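Side-chain contacts in putative polyketide cyclase (Bacillus cereus, PDB 3K0Z), which is of unknown function but may act as a polyketide cyclase of the SnoaL-like kind: residues A[10-13]-A[17-20]; A[34-39]-A[105-110]; A[88-93]-A[120-125]. All blocks are in the same frame, centred on the assembly; numbering follows the deposited sequence.

Both segments of interaction 1 come first in the chain. Those of interactions 2 and 3 then alternate: 34-39, 88-93, 105-110, 120-125. Interactions 1 and 2 are neighbours, with centres about 10 Å apart. They meet where the N-terminal loop lies on helix 30-49, and Gln11 O probably receives a hydrogen bond from His38 NE2. Interaction 3 lies farther off, its centre about 24 Å from that of interaction 1 and 25 Å from that of interaction 2. Interactions 2 and 3 use adjacent strands of one sheet, 106-117 and 120-133. Together the three contacts place the N-terminal loop, a helix and the loop that leads into strand 93-103 on the same curved sheet.

Interaction 1 of 3, residues A[10-13]-A[17-20]; sequences VQLL and PKPK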
# COMPACT_ATOMS: atom_id res chain seq x y z
N VAL A 10 19.22 -11.79 4.59
CA VAL A 10 18.97 -11.21 5.89
C VAL A 10 18.60 -12.30 6.90
O VAL A 10 17.74 -13.14 6.68
CB VAL A 10 17.83 -10.14 5.84
CG1 VAL A 10 17.46 -9.70 7.25
CG2 VAL A 10 18.26 -8.93 5.00
N GLN A 11 19.25 -12.24 8.05
CA GLN A 11 18.92 -13.11 9.15
C GLN A 11 17.80 -12.46 9.94
O GLN A 11 17.99 -11.41 10.59
CB GLN A 11 20.14 -13.29 10.03
CG GLN A 11 19.93 -14.26 11.14
CD GLN A 11 21.18 -14.41 12.00
OE1 GLN A 11 22.29 -14.59 11.46
NE2 GLN A 11 21.01 -14.33 13.32
N LEU A 12 16.62 -13.08 9.90
CA LEU A 12 15.44 -12.55 10.53
C LEU A 12 15.44 -12.74 12.03
O LEU A 12 16.00 -13.72 12.54
CB LEU A 12 14.20 -13.22 9.95
CG LEU A 12 13.93 -13.05 8.46
CD1 LEU A 12 12.82 -13.99 8.07
CD2 LEU A 12 13.61 -11.57 8.06
N LEU A 13 14.76 -11.83 12.74
CA LEU A 13 14.59 -11.93 14.17
C LEU A 13 13.54 -12.99 14.46
O LEU A 13 12.51 -13.11 13.75
CB LEU A 13 14.15 -10.60 14.77
CG LEU A 13 15.13 -9.42 14.86
CD1 LEU A 13 14.38 -8.18 15.33
CD2 LEU A 13 16.30 -9.73 15.76
N PRO A 17 6.95 -11.50 13.66
CA PRO A 17 6.46 -11.87 12.33
C PRO A 17 7.56 -11.92 11.28
O PRO A 17 8.40 -11.01 11.24
CB PRO A 17 5.46 -10.78 12.01
CG PRO A 17 4.92 -10.38 13.37
CD PRO A 17 6.15 -10.42 14.25
N LYS A 18 7.58 -13.02 10.51
CA LYS A 18 8.54 -13.22 9.44
C LYS A 18 7.89 -13.01 8.10
O LYS A 18 6.82 -13.54 7.81
CB LYS A 18 9.19 -14.58 9.55
CG LYS A 18 10.09 -14.67 10.79
CD LYS A 18 10.72 -16.00 10.94
CE LYS A 18 11.53 -16.11 12.21
NZ LYS A 18 12.28 -17.42 12.16
N PRO A 19 8.52 -12.20 7.27
CA PRO A 19 7.93 -12.00 5.94
C PRO A 19 7.82 -13.30 5.17
O PRO A 19 8.75 -14.09 5.18
CB PRO A 19 8.92 -11.08 5.25
CG PRO A 19 9.63 -10.36 6.40
CD PRO A 19 9.75 -11.42 7.45
N LYS A 20 6.67 -13.52 4.53
CA LYS A 20 6.45 -14.70 3.73
C LYS A 20 7.17 -14.59 2.39
O LYS A 20 7.52 -15.61 1.79
CB LYS A 20 4.96 -14.93 3.50
CG LYS A 20 4.20 -15.27 4.74
CD LYS A 20 2.90 -16.02 4.42
CE LYS A 20 1.90 -15.88 5.56
NZ LYS A 20 2.54 -15.85 6.91
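Lys18 lays its long aliphatic chain across Leu12, and the two side chains pass at a slant. CB of Lys18 is 4.0 Å from CD1 of Leu12. The next carbon comes slightly closer, with Lys18 CG 3.9 Å from Leu12 CD1. CD of Lys18 still touches this methyl, so three successive methylenes rest on one branch of the leucine. CE of Lys18 has moved on to the backbone and sits 3.5 Å from O of Leu13. It is a van der Waals contact of a methylene with a carbonyl oxygen, not a hydrogen bond. The ammonium group ends farther away, with NZ of Lys18 4.6 Å from O of Leu13.

The path follows from the torsions. CG of Lys18 stands beside its backbone N (chi1 -68°), and the chain beyond is extended, which carries it across CD1 of Leu12 and on to the carbonyl of Leu13. The other branch of Leu12 is used for Pro19. Here the groups reach toward each other, and CD2 of Leu12 lies 3.9 Å from CD of Pro19. CD1 of Leu12 meets the lysine chain and also this proline carbon.

The surroundings fix both loop segments. Gln41 of helix 30-49 binds N of Leu13 through OE1 and O of Pro17 through NE2, so one amide bridges the two segments. Leu12 also packs on Val37 and on Met22, and Pro19 rests on Ile97 and Leu100 of strand 93-103.

The contact lies at the surface, in the loop leading to strand 22-24. Its chemistry is almost wholly apolar. No hydrogen bond or salt bridge joins the two segments directly, so between them cohesion rests on van der Waals contact. Directional bonds come from outside the pair, from Gln41 and His38 of helix 30-49 and from strand 93-103.

Interaction 2 of 3, residues A[34-39]-A[105-110]; sequences TEMVHA and DKVTAR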
# COMPACT_ATOMS: atom_id res chain seq x y z
N THR A 34 19.49 -5.53 6.82
CA THR A 34 19.06 -6.21 8.05
C THR A 34 18.39 -5.23 9.00
O THR A 34 17.38 -5.54 9.61
CB THR A 34 20.27 -6.86 8.74
OG1 THR A 34 20.85 -7.83 7.87
CG2 THR A 34 19.90 -7.54 10.03
N GLU A 35 18.96 -4.03 9.14
CA GLU A 35 18.34 -3.11 10.09
C GLU A 35 16.94 -2.59 9.60
O GLU A 35 16.05 -2.31 10.40
CB GLU A 35 19.31 -2.01 10.47
CG GLU A 35 19.52 -0.99 9.40
CD GLU A 35 20.78 -0.14 9.60
OE1 GLU A 35 21.50 -0.34 10.60
OE2 GLU A 35 21.04 0.74 8.72
N MSE A 36 16.74 -2.50 8.31
CA MSE A 36 15.44 -2.14 7.75
C MSE A 36 14.44 -3.27 7.93
O MSE A 36 13.28 -3.03 8.33
CB MSE A 36 15.62 -1.75 6.28
CG MSE A 36 16.35 -0.47 6.14
SE MSE A 36 16.88 -0.12 4.31
CE MSE A 36 15.22 0.78 3.67
N VAL A 37 14.84 -4.51 7.67
CA VAL A 37 13.93 -5.66 7.83
C VAL A 37 13.57 -5.82 9.31
O VAL A 37 12.41 -6.02 9.65
CB VAL A 37 14.53 -6.96 7.24
CG1 VAL A 37 13.75 -8.15 7.68
CG2 VAL A 37 14.57 -6.88 5.71
N HIS A 38 14.55 -5.68 10.20
CA HIS A 38 14.33 -5.81 11.63
C HIS A 38 13.39 -4.72 12.15
O HIS A 38 12.58 -4.99 13.01
CB HIS A 38 15.66 -5.78 12.37
CG HIS A 38 16.43 -7.05 12.25
ND1 HIS A 38 17.59 -7.30 12.96
CD2 HIS A 38 16.18 -8.18 11.55
CE1 HIS A 38 18.03 -8.51 12.66
NE2 HIS A 38 17.17 -9.07 11.81
N ALA A 39 13.48 -3.51 11.63
CA ALA A 39 12.55 -2.46 12.08
C ALA A 39 11.14 -2.84 11.68
O ALA A 39 10.18 -2.68 12.44
CB ALA A 39 12.95 -1.09 11.46
N ASP A 105 15.82 4.04 1.25
CA ASP A 105 15.50 4.22 2.66
C ASP A 105 14.04 3.88 2.95
O ASP A 105 13.54 4.26 4.01
CB ASP A 105 15.72 5.67 3.06
CG ASP A 105 17.15 6.06 3.04
OD1 ASP A 105 18.01 5.18 3.28
OD2 ASP A 105 17.41 7.26 2.81
N LYS A 106 13.38 3.13 2.06
CA LYS A 106 11.95 2.85 2.15
C LYS A 106 11.67 1.35 2.24
O LYS A 106 12.40 0.50 1.68
CB LYS A 106 11.21 3.48 0.94
CG LYS A 106 11.23 5.04 0.86
CD LYS A 106 9.97 5.70 1.27
CE LYS A 106 10.08 7.24 1.22
NZ LYS A 106 9.99 7.90 -0.12
N VAL A 107 10.63 1.01 3.00
CA VAL A 107 10.18 -0.38 3.12
C VAL A 107 8.67 -0.40 2.83
O VAL A 107 7.94 0.36 3.42
CB VAL A 107 10.42 -0.97 4.54
CG1 VAL A 107 9.83 -2.42 4.67
CG2 VAL A 107 11.88 -1.02 4.85
N THR A 108 8.23 -1.25 1.92
CA THR A 108 6.79 -1.46 1.74
C THR A 108 6.46 -2.78 2.37
O THR A 108 7.14 -3.77 2.09
CB THR A 108 6.43 -1.57 0.28
OG1 THR A 108 6.89 -0.39 -0.41
CG2 THR A 108 4.91 -1.75 0.14
N ALA A 109 5.44 -2.79 3.22
CA ALA A 109 4.94 -4.02 3.82
C ALA A 109 3.51 -4.26 3.42
O ALA A 109 2.69 -3.30 3.46
CB ALA A 109 5.04 -3.98 5.41
N ARG A 110 3.19 -5.51 3.05
CA ARG A 110 1.82 -5.91 2.84
C ARG A 110 1.47 -6.86 3.98
O ARG A 110 2.13 -7.91 4.15
CB ARG A 110 1.63 -6.59 1.49
CG ARG A 110 0.24 -7.08 1.22
CD ARG A 110 0.03 -7.52 -0.26
NE ARG A 110 0.82 -8.68 -0.67
CZ ARG A 110 0.49 -9.94 -0.44
NH1 ARG A 110 -0.58 -10.24 0.27
NH2 ARG A 110 1.27 -10.91 -0.89
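Met36, a selenomethionine here, projects from helix 30-49 toward the start of strand 106-117 and meets it with its terminal methyl. CE lies over the face of the peptide that joins Asp105 to Lys106. It is 3.4 Å from C of Asp105 and also 3.4 Å from N of Lys106. The bend at the end of the chain (chi3 87°) swings CE onto this peptide.

Val107 is the second large partner. Its CG2 branch does the touching, 4.0 Å from CE of Met36. The same methyl also reaches the root of that side chain, with Val107 CG2 4.1 Å from Met36 CB. One valine branch therefore bears on both ends of the methionine.

Asp105 takes part through its carbonyl carbon, while its CB points away from the helix. No hydrogen bond crosses between the segments.

The strand has two distinct faces. Val107 turns to the helix side, where Met36 also packs on Val102 and Leu28. Lys106 and Thr108 turn to the second subunit: Lys106 forms a salt bridge with Asp99 of that subunit, and Thr108 a hydrogen bond with Thr108 of that subunit. A helix packed on one face of a curved sheet, with the other face used for dimer formation, is characteristic of the alpha+beta fold of the SnoaL-like and NTF2 families.

Interaction 3 of 3, residues A[88-93]-A[120-125]; sequences KIVPNI and KKIDFF
Between Val90 and Ile93, which both touch Ile122, the side-chain amide of Asn92 is gripped at both ends. OD1 receives a hydrogen bond from NE2 of His94, and ND2 binds OG1 of Thr116. Asn92 is also the centre of an inverse gamma turn, closed by a weak bond from N of Ile93 to O of Pro91 (3.1 Å). The amide and the turn lie between Val90, in the loop, and Ile93, at the start of strand 93-103.

Those two residues meet strand 120-133 through carbon alone. CD1 of Ile93 comes to 4.1 Å from CG2 of Ile122. With CG1 of Ile93 anti to the backbone N (chi1 -165°), a turn at chi2 (66°) brings CD1 to the strand. The same CD1 comes to 4.4 Å from CE1 of Phe124. Ile122 splits its work between its branches: CG2 faces Ile93 and also lies at the edge of the Phe124 ring, while CG1 is 4.4 Å from CG1 of Val90. No hydrogen bond joins the two segments.

All four touching residues are buried. The Val90 side chain is about 5 Å from a bound NHE molecule, probably from the crystallisation liquor. Phe86 of helix 76-87 packs on Ile93 and Phe124, and Leu149 of helix 146-152 on Ile122 and Phe124. The cluster thus sits between these two helices and the sheet, where strand 120-133 pairs with strand 106-117.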
# COMPACT_ATOMS: atom_id res chain seq x y z
N LYS A 88 -10.31 -3.69 22.17
CA LYS A 88 -11.59 -3.54 22.84
C LYS A 88 -12.78 -4.15 22.05
O LYS A 88 -13.79 -4.54 22.65
CB LYS A 88 -11.83 -2.05 23.12
CG LYS A 88 -10.80 -1.46 24.10
CD LYS A 88 -11.10 0.01 24.41
CE LYS A 88 -9.94 0.70 25.14
NZ LYS A 88 -10.25 2.17 25.33
N ILE A 89 -12.67 -4.19 20.72
CA ILE A 89 -13.68 -4.78 19.84
C ILE A 89 -13.26 -6.15 19.29
O ILE A 89 -14.10 -7.04 19.20
CB ILE A 89 -13.98 -3.90 18.61
CG1 ILE A 89 -14.18 -2.44 18.98
CG2 ILE A 89 -15.31 -4.41 17.94
CD1 ILE A 89 -15.45 -2.21 19.85
N VAL A 90 -11.99 -6.29 18.90
CA VAL A 90 -11.45 -7.55 18.33
C VAL A 90 -10.18 -7.95 19.06
O VAL A 90 -9.10 -7.79 18.53
CB VAL A 90 -11.10 -7.41 16.80
CG1 VAL A 90 -10.69 -8.76 16.17
CG2 VAL A 90 -12.30 -6.83 16.02
N PRO A 91 -10.32 -8.49 20.28
CA PRO A 91 -9.12 -8.93 20.97
C PRO A 91 -8.46 -10.17 20.35
O PRO A 91 -7.26 -10.33 20.49
CB PRO A 91 -9.61 -9.22 22.39
CG PRO A 91 -11.05 -9.45 22.27
CD PRO A 91 -11.54 -8.68 21.07
N ASN A 92 -9.22 -11.04 19.70
CA ASN A 92 -8.60 -12.17 19.00
C ASN A 92 -8.19 -11.72 17.59
O ASN A 92 -8.93 -11.94 16.61
CB ASN A 92 -9.54 -13.35 18.91
CG ASN A 92 -8.88 -14.56 18.29
OD1 ASN A 92 -7.65 -14.74 18.39
ND2 ASN A 92 -9.67 -15.40 17.63
N ILE A 93 -7.01 -11.12 17.52
CA ILE A 93 -6.45 -10.56 16.30
C ILE A 93 -4.95 -10.89 16.20
O ILE A 93 -4.26 -10.94 17.21
CB ILE A 93 -6.62 -8.99 16.26
CG1 ILE A 93 -6.38 -8.46 14.84
CG2 ILE A 93 -5.72 -8.29 17.35
CD1 ILE A 93 -7.44 -8.92 13.81
N LYS A 120 -17.73 -14.97 13.93
CA LYS A 120 -17.41 -14.68 12.54
C LYS A 120 -15.90 -14.52 12.35
O LYS A 120 -15.21 -14.02 13.23
CB LYS A 120 -18.15 -13.41 12.07
CG LYS A 120 -19.67 -13.55 11.88
N LYS A 121 -15.42 -14.94 11.17
CA LYS A 121 -14.02 -14.78 10.77
C LYS A 121 -13.69 -13.34 10.37
O LYS A 121 -14.44 -12.72 9.62
CB LYS A 121 -13.68 -15.70 9.60
N ILE A 122 -12.56 -12.84 10.88
CA ILE A 122 -12.01 -11.55 10.54
C ILE A 122 -10.81 -11.85 9.66
O ILE A 122 -9.99 -12.70 9.99
CB ILE A 122 -11.52 -10.77 11.79
CG1 ILE A 122 -12.70 -10.37 12.66
CG2 ILE A 122 -10.74 -9.51 11.41
CD1 ILE A 122 -13.78 -9.54 11.95
N ASP A 123 -10.72 -11.16 8.54
CA ASP A 123 -9.61 -11.37 7.62
C ASP A 123 -9.56 -10.18 6.69
O ASP A 123 -10.42 -10.03 5.84
CB ASP A 123 -9.81 -12.64 6.80
CG ASP A 123 -8.61 -12.96 5.89
OD1 ASP A 123 -7.60 -12.18 5.77
OD2 ASP A 123 -8.67 -14.05 5.29
N PHE A 124 -8.59 -9.30 6.90
CA PHE A 124 -8.43 -8.12 6.06
C PHE A 124 -6.95 -7.82 5.90
O PHE A 124 -6.13 -8.29 6.69
CB PHE A 124 -9.20 -6.88 6.61
CG PHE A 124 -8.65 -6.34 7.91
CD1 PHE A 124 -9.07 -6.89 9.14
CD2 PHE A 124 -7.73 -5.30 7.93
CE1 PHE A 124 -8.55 -6.42 10.33
CE2 PHE A 124 -7.23 -4.81 9.14
CZ PHE A 124 -7.66 -5.37 10.34
N PHE A 125 -6.64 -7.03 4.89
CA PHE A 125 -5.26 -6.67 4.61
C PHE A 125 -4.92 -5.18 4.73
O PHE A 125 -5.80 -4.31 4.84
CB PHE A 125 -4.86 -7.22 3.25
CG PHE A 125 -5.28 -6.38 2.11
CD1 PHE A 125 -6.53 -6.52 1.56
CD2 PHE A 125 -4.40 -5.45 1.53
CE1 PHE A 125 -6.94 -5.75 0.48
CE2 PHE A 125 -4.80 -4.69 0.44
CZ PHE A 125 -6.11 -4.85 -0.06